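Local coordinates for protein inositol-1,4,5-trisphosphate 5-phosphatase 1 (Schizosaccharomyces pombe, PDB 1I9Z) that removes the 5-phosphate from soluble and lipid inositol phosphates, here as the catalytic domain of a synaptojanin-like protein that controls cellular phosphoinositide levels, at residues A[41-44]-A[45-49]; A[117-121]-A[122-126]. One frame throughout, in Å; residues are numbered along the deposited sequence.

Overall arrangement
Coming from the N terminus, the chain runs through strand 20-33 of the six-stranded sheet and a loop before reaching contact 1, where residues 41-49 wind into the short helix 44-47. This turn leads back towards strand 57-63 of the same sheet and packs between strand 20-33 and helix 78-94. Contact 2 follows later: residues 117-126 end strand 113-120 and turn towards strand 127-136, the first strand of the second, five-stranded sheet. The two local turns come in series, neither nested nor crossing, with centres 21 Å apart and nearest atoms about 7 Å apart. Both belong to a DNase I-like domain.

Contact 1: A[41-44]-A[45-49]; sequences TKLE and NWLFP
Leu-43 lies alongside Trp-46, the two side chains running the same way, and its CD1 meets the six-membered part of the indole near the ring plane, 4.1 Å from CZ3. One face of the indole is covered by Leu-47, whose CD1 sits over the ring centre, 3.6 Å above the plane. Trp-46 has CG anti to the backbone N (chi1 175°), which carries the ring towards the six-stranded sheet. Tyr-32 of strand 20-33 meets it edge-to-face, and NE1 hydrogen-bonds to Ile-309 O at the start of strand 309-320.

Leu-43 is the N-cap residue, and its carbonyl oxygen takes two donors. Leu-47 N reaches Leu-43 O at 3.1 Å, nearly in line with the carbonyl, whereas Trp-46 N, 2.9 Å from Leu-43 O, arrives from above the carbonyl plane. One residue on, Phe-48 N bonds to Glu-44 O, closing the helix where Phe-48 departs from helical geometry. The Glu-44 side chain bends at chi2 (62°), and a water donates to its OE1 at 3.0 Å and accepts from Asn-45 N at 2.9 Å. The other carboxylate oxygen, OE2, makes a long salt bridge of 3.9 Å with Lys-42 NZ.

Apolar packing thus fixes the inner side of the turn, while a carboxylate reaches the backbone N-H of Asn-45, in the first turn of the helix, through water and would probably interact favourably with the helix dipole.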
ATOM      1  N   THR A  41      -2.530  -9.171 -20.424  1.00 21.01           N
ATOM      2  CA  THR A  41      -3.784  -9.022 -19.707  1.00 21.57           C
ATOM      3  C   THR A  41      -4.073 -10.342 -19.013  1.00 20.50           C
ATOM      4  O   THR A  41      -5.083 -10.473 -18.356  1.00 23.67           O
ATOM      5  CB  THR A  41      -4.968  -8.779 -20.671  1.00 24.18           C
ATOM      6  OG1 THR A  41      -4.956  -9.826 -21.653  1.00 23.96           O
ATOM      7  CG2 THR A  41      -4.792  -7.455 -21.415  1.00 24.53           C
ATOM      8  N   LYS A  42      -3.201 -11.318 -19.146  1.00 21.06           N
ATOM      9  CA  LYS A  42      -3.490 -12.615 -18.519  1.00 23.17           C
ATOM     10  C   LYS A  42      -3.057 -12.570 -17.043  1.00 21.75           C
ATOM     11  O   LYS A  42      -2.138 -13.277 -16.643  1.00 21.99           O
ATOM     12  CB  LYS A  42      -2.749 -13.755 -19.229  1.00 25.83           C
ATOM     13  CG  LYS A  42      -3.088 -13.892 -20.719  1.00 31.37           C
ATOM     14  CD  LYS A  42      -4.401 -14.573 -20.890  1.00 37.96           C
ATOM     15  CE  LYS A  42      -5.563 -13.616 -20.753  1.00 41.80           C
ATOM     16  NZ  LYS A  42      -6.826 -14.216 -21.362  1.00 45.82           N
ATOM     17  N   LEU A  43      -3.815 -11.807 -16.266  1.00 21.23           N
ATOM     18  CA  LEU A  43      -3.556 -11.614 -14.823  1.00 19.93           C
ATOM     19  C   LEU A  43      -4.767 -11.895 -13.980  1.00 19.52           C
ATOM     20  O   LEU A  43      -4.860 -11.467 -12.818  1.00 20.31           O
ATOM     21  CB  LEU A  43      -3.186 -10.139 -14.617  1.00 17.96           C
ATOM     22  CG  LEU A  43      -2.131  -9.523 -15.550  1.00 19.81           C
ATOM     23  CD1 LEU A  43      -2.039  -7.999 -15.314  1.00 17.41           C
ATOM     24  CD2 LEU A  43      -0.749 -10.168 -15.260  1.00 18.83           C
ATOM     25  N   GLU A  44      -5.772 -12.571 -14.540  1.00 20.10           N
ATOM     26  CA  GLU A  44      -7.021 -12.769 -13.784  1.00 22.46           C
ATOM     27  C   GLU A  44      -6.847 -13.338 -12.364  1.00 21.52           C
ATOM     28  O   GLU A  44      -7.549 -12.930 -11.434  1.00 24.65           O
ATOM     29  CB  GLU A  44      -7.962 -13.712 -14.590  1.00 25.54           C
ATOM     30  CG  GLU A  44      -7.957 -13.476 -16.148  1.00 33.67           C
ATOM     31  CD  GLU A  44      -6.598 -13.704 -16.933  1.00 35.57           C
ATOM     32  OE1 GLU A  44      -5.828 -14.724 -16.793  1.00 35.64           O
ATOM     33  OE2 GLU A  44      -6.329 -12.795 -17.766  1.00 43.09           O
ATOM     34  N   ASN A  45      -5.978 -14.319 -12.241  1.00 22.63           N
ATOM     35  CA  ASN A  45      -5.729 -15.008 -10.954  1.00 24.39           C
ATOM     36  C   ASN A  45      -5.151 -14.057  -9.928  1.00 23.59           C
ATOM     37  O   ASN A  45      -5.295 -14.251  -8.703  1.00 23.37           O
ATOM     38  CB  ASN A  45      -4.775 -16.200 -11.178  1.00 26.87           C
ATOM     39  CG  ASN A  45      -5.463 -17.352 -11.952  1.00 32.04           C
ATOM     40  OD1 ASN A  45      -4.794 -18.269 -12.507  1.00 31.92           O
ATOM     41  ND2 ASN A  45      -6.826 -17.309 -11.994  1.00 32.27           N
ATOM     42  N   TRP A  46      -4.517 -13.008 -10.428  1.00 19.90           N
ATOM     43  CA  TRP A  46      -3.909 -12.043  -9.515  1.00 18.82           C
ATOM     44  C   TRP A  46      -4.839 -10.902  -9.064  1.00 18.12           C
ATOM     45  O   TRP A  46      -4.986 -10.591  -7.879  1.00 17.27           O
ATOM     46  CB  TRP A  46      -2.609 -11.528 -10.174  1.00 16.46           C
ATOM     47  CG  TRP A  46      -1.896 -10.393  -9.401  1.00 15.87           C
ATOM     48  CD1 TRP A  46      -1.709 -10.296  -8.046  1.00 17.13           C
ATOM     49  CD2 TRP A  46      -1.233  -9.270  -9.978  1.00 16.00           C
ATOM     50  NE1 TRP A  46      -0.932  -9.176  -7.740  1.00 15.52           N
ATOM     51  CE2 TRP A  46      -0.623  -8.531  -8.911  1.00 15.88           C
ATOM     52  CE3 TRP A  46      -1.073  -8.816 -11.308  1.00 15.54           C
ATOM     53  CZ2 TRP A  46       0.108  -7.377  -9.137  1.00 14.88           C
ATOM     54  CZ3 TRP A  46      -0.359  -7.691 -11.557  1.00 15.73           C
ATOM     55  CH2 TRP A  46       0.254  -6.951 -10.479  1.00 14.81           C
ATOM     56  N   LEU A  47      -5.483 -10.272 -10.042  1.00 19.23           N
ATOM     57  CA  LEU A  47      -6.356  -9.159  -9.760  1.00 19.74           C
ATOM     58  C   LEU A  47      -7.794  -9.505  -9.385  1.00 21.39           C
ATOM     59  O   LEU A  47      -8.470  -8.675  -8.757  1.00 20.14           O
ATOM     60  CB  LEU A  47      -6.320  -8.184 -10.964  1.00 20.83           C
ATOM     61  CG  LEU A  47      -5.333  -6.974 -10.936  1.00 25.27           C
ATOM     62  CD1 LEU A  47      -4.166  -7.114  -9.929  1.00 19.26           C
ATOM     63  CD2 LEU A  47      -4.831  -6.634 -12.330  1.00 23.09           C
ATOM     64  N   PHE A  48      -8.284 -10.705  -9.759  1.00 22.80           N
ATOM     65  CA  PHE A  48      -9.677 -11.095  -9.372  1.00 24.13           C
ATOM     66  C   PHE A  48      -9.546 -12.483  -8.719  1.00 26.67           C
ATOM     67  O   PHE A  48     -10.160 -13.471  -9.154  1.00 24.62           O
ATOM     68  CB  PHE A  48     -10.521 -11.179 -10.640  1.00 25.86           C
ATOM     69  CG  PHE A  48     -10.436  -9.932 -11.473  1.00 27.08           C
ATOM     70  CD1 PHE A  48     -10.132 -10.007 -12.821  1.00 30.13           C
ATOM     71  CD2 PHE A  48     -10.748  -8.701 -10.903  1.00 28.36           C
ATOM     72  CE1 PHE A  48     -10.150  -8.822 -13.622  1.00 30.84           C
ATOM     73  CE2 PHE A  48     -10.769  -7.531 -11.658  1.00 30.05           C
ATOM     74  CZ  PHE A  48     -10.468  -7.598 -13.021  1.00 33.03           C
ATOM     75  N   PRO A  49      -8.724 -12.568  -7.678  1.00 28.39           N
ATOM     76  CA  PRO A  49      -8.479 -13.835  -6.988  1.00 32.51           C
ATOM     77  C   PRO A  49      -9.588 -14.413  -6.191  1.00 36.66           C
ATOM     78  O   PRO A  49      -9.649 -15.647  -6.015  1.00 36.68           O
ATOM     79  CB  PRO A  49      -7.314 -13.500  -6.079  1.00 32.42           C
ATOM     80  CG  PRO A  49      -7.764 -12.103  -5.578  1.00 31.41           C
ATOM     81  CD  PRO A  49      -8.152 -11.435  -6.909  1.00 29.03           C
TER
HETATM   82  O   HOH W   1      -4.434 -15.614 -14.332  1.00 39.43           O

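Contact 2: A[117-121]-A[122-126]; sequences IFCKE and SCLPS
Cys-119 turns its side chain back towards the turn that follows its strand, setting CB 4.2 Å from Cys-123 CB and SG 4.0 Å from Leu-124 CD2. A chi1 of 56° swings SG to the methyl of Leu-124, while the strand backbone itself points CB at Cys-123. The two cysteines therefore meet through their CB atoms, and this is apolar packing. It forms the close-packed side of the contact: Cys-123 also rests on Tyr-155 of strand 147-155, in the second sheet, and Leu-124 reaches Leu-105 of the neighbouring strand 102-110.

The backbone is drawn in by two successive bonds between residues three apart. Cys-123 N donates to Lys-120 O at 2.9 Å, and Leu-124 N to Glu-121 O at 3.0 Å. Both donors stand well above the carbonyl planes, with C=O...N angles of 122° and 119°, as the tight winding demands. Leu-124 CB also leans on Glu-121 O, 3.3 Å away.

The outer side is looser. Ser-122 touches Lys-120 mainly through OG, which lies 3.6 Å from Lys-120 CB, and both Ser-122 and Glu-121 are exposed to solvent. Beyond that touch the extended lysine chain leads away from the turn, and its NZ forms a salt bridge with Asp-56. Further along, Ser-126 N bonds to Cys-123 O, continuing the three-residue spacing.

Such repeated i to i+3 bonding is the signature of a 3-10 helical turn, used here as the connection from strand 113-120 to strand 127-136, between the two sheets of the DNase I-like fold.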
ATOM      1  N   ILE A 117      -2.907   3.815  -9.941  1.00 13.64           N
ATOM      2  CA  ILE A 117      -4.122   3.694  -9.144  1.00 14.14           C
ATOM      3  C   ILE A 117      -5.366   3.886 -10.036  1.00 17.04           C
ATOM      4  O   ILE A 117      -5.429   4.850 -10.830  1.00 15.84           O
ATOM      5  CB  ILE A 117      -4.084   4.752  -7.995  1.00 14.25           C
ATOM      6  CG1 ILE A 117      -2.918   4.429  -7.018  1.00 13.10           C
ATOM      7  CG2 ILE A 117      -5.478   4.699  -7.213  1.00 15.37           C
ATOM      8  CD1 ILE A 117      -2.907   5.336  -5.760  1.00 16.38           C
ATOM      9  N   PHE A 118      -6.281   2.904  -9.968  1.00 16.75           N
ATOM     10  CA  PHE A 118      -7.536   2.947 -10.714  1.00 19.39           C
ATOM     11  C   PHE A 118      -8.722   3.006  -9.754  1.00 19.97           C
ATOM     12  O   PHE A 118      -8.661   2.438  -8.656  1.00 22.15           O
ATOM     13  CB  PHE A 118      -7.686   1.703 -11.568  1.00 22.00           C
ATOM     14  CG  PHE A 118      -6.605   1.531 -12.580  1.00 25.45           C
ATOM     15  CD1 PHE A 118      -5.403   0.899 -12.244  1.00 26.70           C
ATOM     16  CD2 PHE A 118      -6.799   1.976 -13.888  1.00 27.96           C
ATOM     17  CE1 PHE A 118      -4.420   0.723 -13.216  1.00 27.36           C
ATOM     18  CE2 PHE A 118      -5.803   1.788 -14.852  1.00 29.21           C
ATOM     19  CZ  PHE A 118      -4.636   1.171 -14.500  1.00 26.46           C
ATOM     20  N   CYS A 119      -9.801   3.684 -10.110  1.00 19.78           N
ATOM     21  CA  CYS A 119     -10.982   3.662  -9.223  1.00 19.84           C
ATOM     22  C   CYS A 119     -12.211   3.575 -10.105  1.00 21.87           C
ATOM     23  O   CYS A 119     -12.135   3.810 -11.345  1.00 19.11           O
ATOM     24  CB  CYS A 119     -11.067   4.923  -8.355  1.00 20.54           C
ATOM     25  SG  CYS A 119     -11.069   6.481  -9.283  1.00 21.04           S
ATOM     26  N   LYS A 120     -13.330   3.216  -9.483  1.00 22.44           N
ATOM     27  CA  LYS A 120     -14.583   3.177 -10.227  1.00 23.74           C
ATOM     28  C   LYS A 120     -14.864   4.628 -10.656  1.00 23.86           C
ATOM     29  O   LYS A 120     -14.549   5.568  -9.915  1.00 22.01           O
ATOM     30  CB  LYS A 120     -15.693   2.710  -9.317  1.00 25.03           C
ATOM     31  CG  LYS A 120     -15.652   1.246  -8.992  1.00 22.62           C
ATOM     32  CD  LYS A 120     -16.681   0.967  -7.852  1.00 22.83           C
ATOM     33  CE  LYS A 120     -16.913  -0.532  -7.603  1.00 25.00           C
ATOM     34  NZ  LYS A 120     -17.890  -0.651  -6.415  1.00 27.23           N
ATOM     35  N   GLU A 121     -15.447   4.822 -11.826  1.00 24.28           N
ATOM     36  CA  GLU A 121     -15.808   6.203 -12.224  1.00 29.03           C
ATOM     37  C   GLU A 121     -16.683   6.880 -11.173  1.00 29.02           C
ATOM     38  O   GLU A 121     -16.568   8.082 -10.915  1.00 28.97           O
ATOM     39  CB  GLU A 121     -16.554   6.203 -13.573  1.00 30.43           C
ATOM     40  CG  GLU A 121     -15.628   5.898 -14.712  1.00 36.02           C
ATOM     41  CD  GLU A 121     -16.158   6.333 -16.109  1.00 39.30           C
ATOM     42  OE1 GLU A 121     -16.973   7.275 -16.178  1.00 39.99           O
ATOM     43  OE2 GLU A 121     -15.717   5.738 -17.131  1.00 41.84           O
ATOM     44  N   SER A 122     -17.551   6.092 -10.534  1.00 30.07           N
ATOM     45  CA  SER A 122     -18.442   6.632  -9.507  1.00 30.41           C
ATOM     46  C   SER A 122     -17.711   7.168  -8.282  1.00 30.83           C
ATOM     47  O   SER A 122     -18.270   7.938  -7.520  1.00 30.86           O
ATOM     48  CB  SER A 122     -19.447   5.563  -9.085  1.00 32.72           C
ATOM     49  OG  SER A 122     -18.791   4.394  -8.611  1.00 32.24           O
ATOM     50  N   CYS A 123     -16.455   6.776  -8.076  1.00 28.48           N
ATOM     51  CA  CYS A 123     -15.714   7.283  -6.924  1.00 27.47           C
ATOM     52  C   CYS A 123     -15.087   8.630  -7.232  1.00 26.03           C
ATOM     53  O   CYS A 123     -14.723   9.390  -6.335  1.00 24.85           O
ATOM     54  CB  CYS A 123     -14.542   6.324  -6.547  1.00 27.44           C
ATOM     55  SG  CYS A 123     -15.082   4.782  -5.881  1.00 34.55           S
ATOM     56  N   LEU A 124     -14.906   8.922  -8.511  1.00 26.84           N
ATOM     57  CA  LEU A 124     -14.202  10.158  -8.854  1.00 27.14           C
ATOM     58  C   LEU A 124     -14.618  11.471  -8.194  1.00 27.20           C
ATOM     59  O   LEU A 124     -13.762  12.252  -7.775  1.00 26.85           O
ATOM     60  CB  LEU A 124     -14.183  10.342 -10.366  1.00 28.82           C
ATOM     61  CG  LEU A 124     -13.022   9.762 -11.130  1.00 30.67           C
ATOM     62  CD1 LEU A 124     -13.170  10.255 -12.590  1.00 29.97           C
ATOM     63  CD2 LEU A 124     -11.688  10.228 -10.518  1.00 29.30           C
ATOM     64  N   PRO A 125     -15.929  11.746  -8.082  1.00 27.23           N
ATOM     65  CA  PRO A 125     -16.327  13.012  -7.451  1.00 27.82           C
ATOM     66  C   PRO A 125     -15.838  13.163  -6.028  1.00 26.35           C
ATOM     67  O   PRO A 125     -15.703  14.280  -5.550  1.00 25.74           O
ATOM     68  CB  PRO A 125     -17.856  12.971  -7.519  1.00 29.33           C
ATOM     69  CG  PRO A 125     -18.132  12.163  -8.750  1.00 28.89           C
ATOM     70  CD  PRO A 125     -17.098  11.048  -8.658  1.00 27.93           C
ATOM     71  N   SER A 126     -15.536  12.042  -5.371  1.00 25.14           N
ATOM     72  CA  SER A 126     -15.107  12.051  -3.972  1.00 24.02           C
ATOM     73  C   SER A 126     -13.614  12.219  -3.833  1.00 22.31           C
ATOM     74  O   SER A 126     -13.145  12.575  -2.770  1.00 22.66           O
ATOM     75  CB  SER A 126     -15.456  10.708  -3.275  1.00 25.70           C
ATOM     76  OG  SER A 126     -16.847  10.486  -3.132  1.00 27.83           O
TER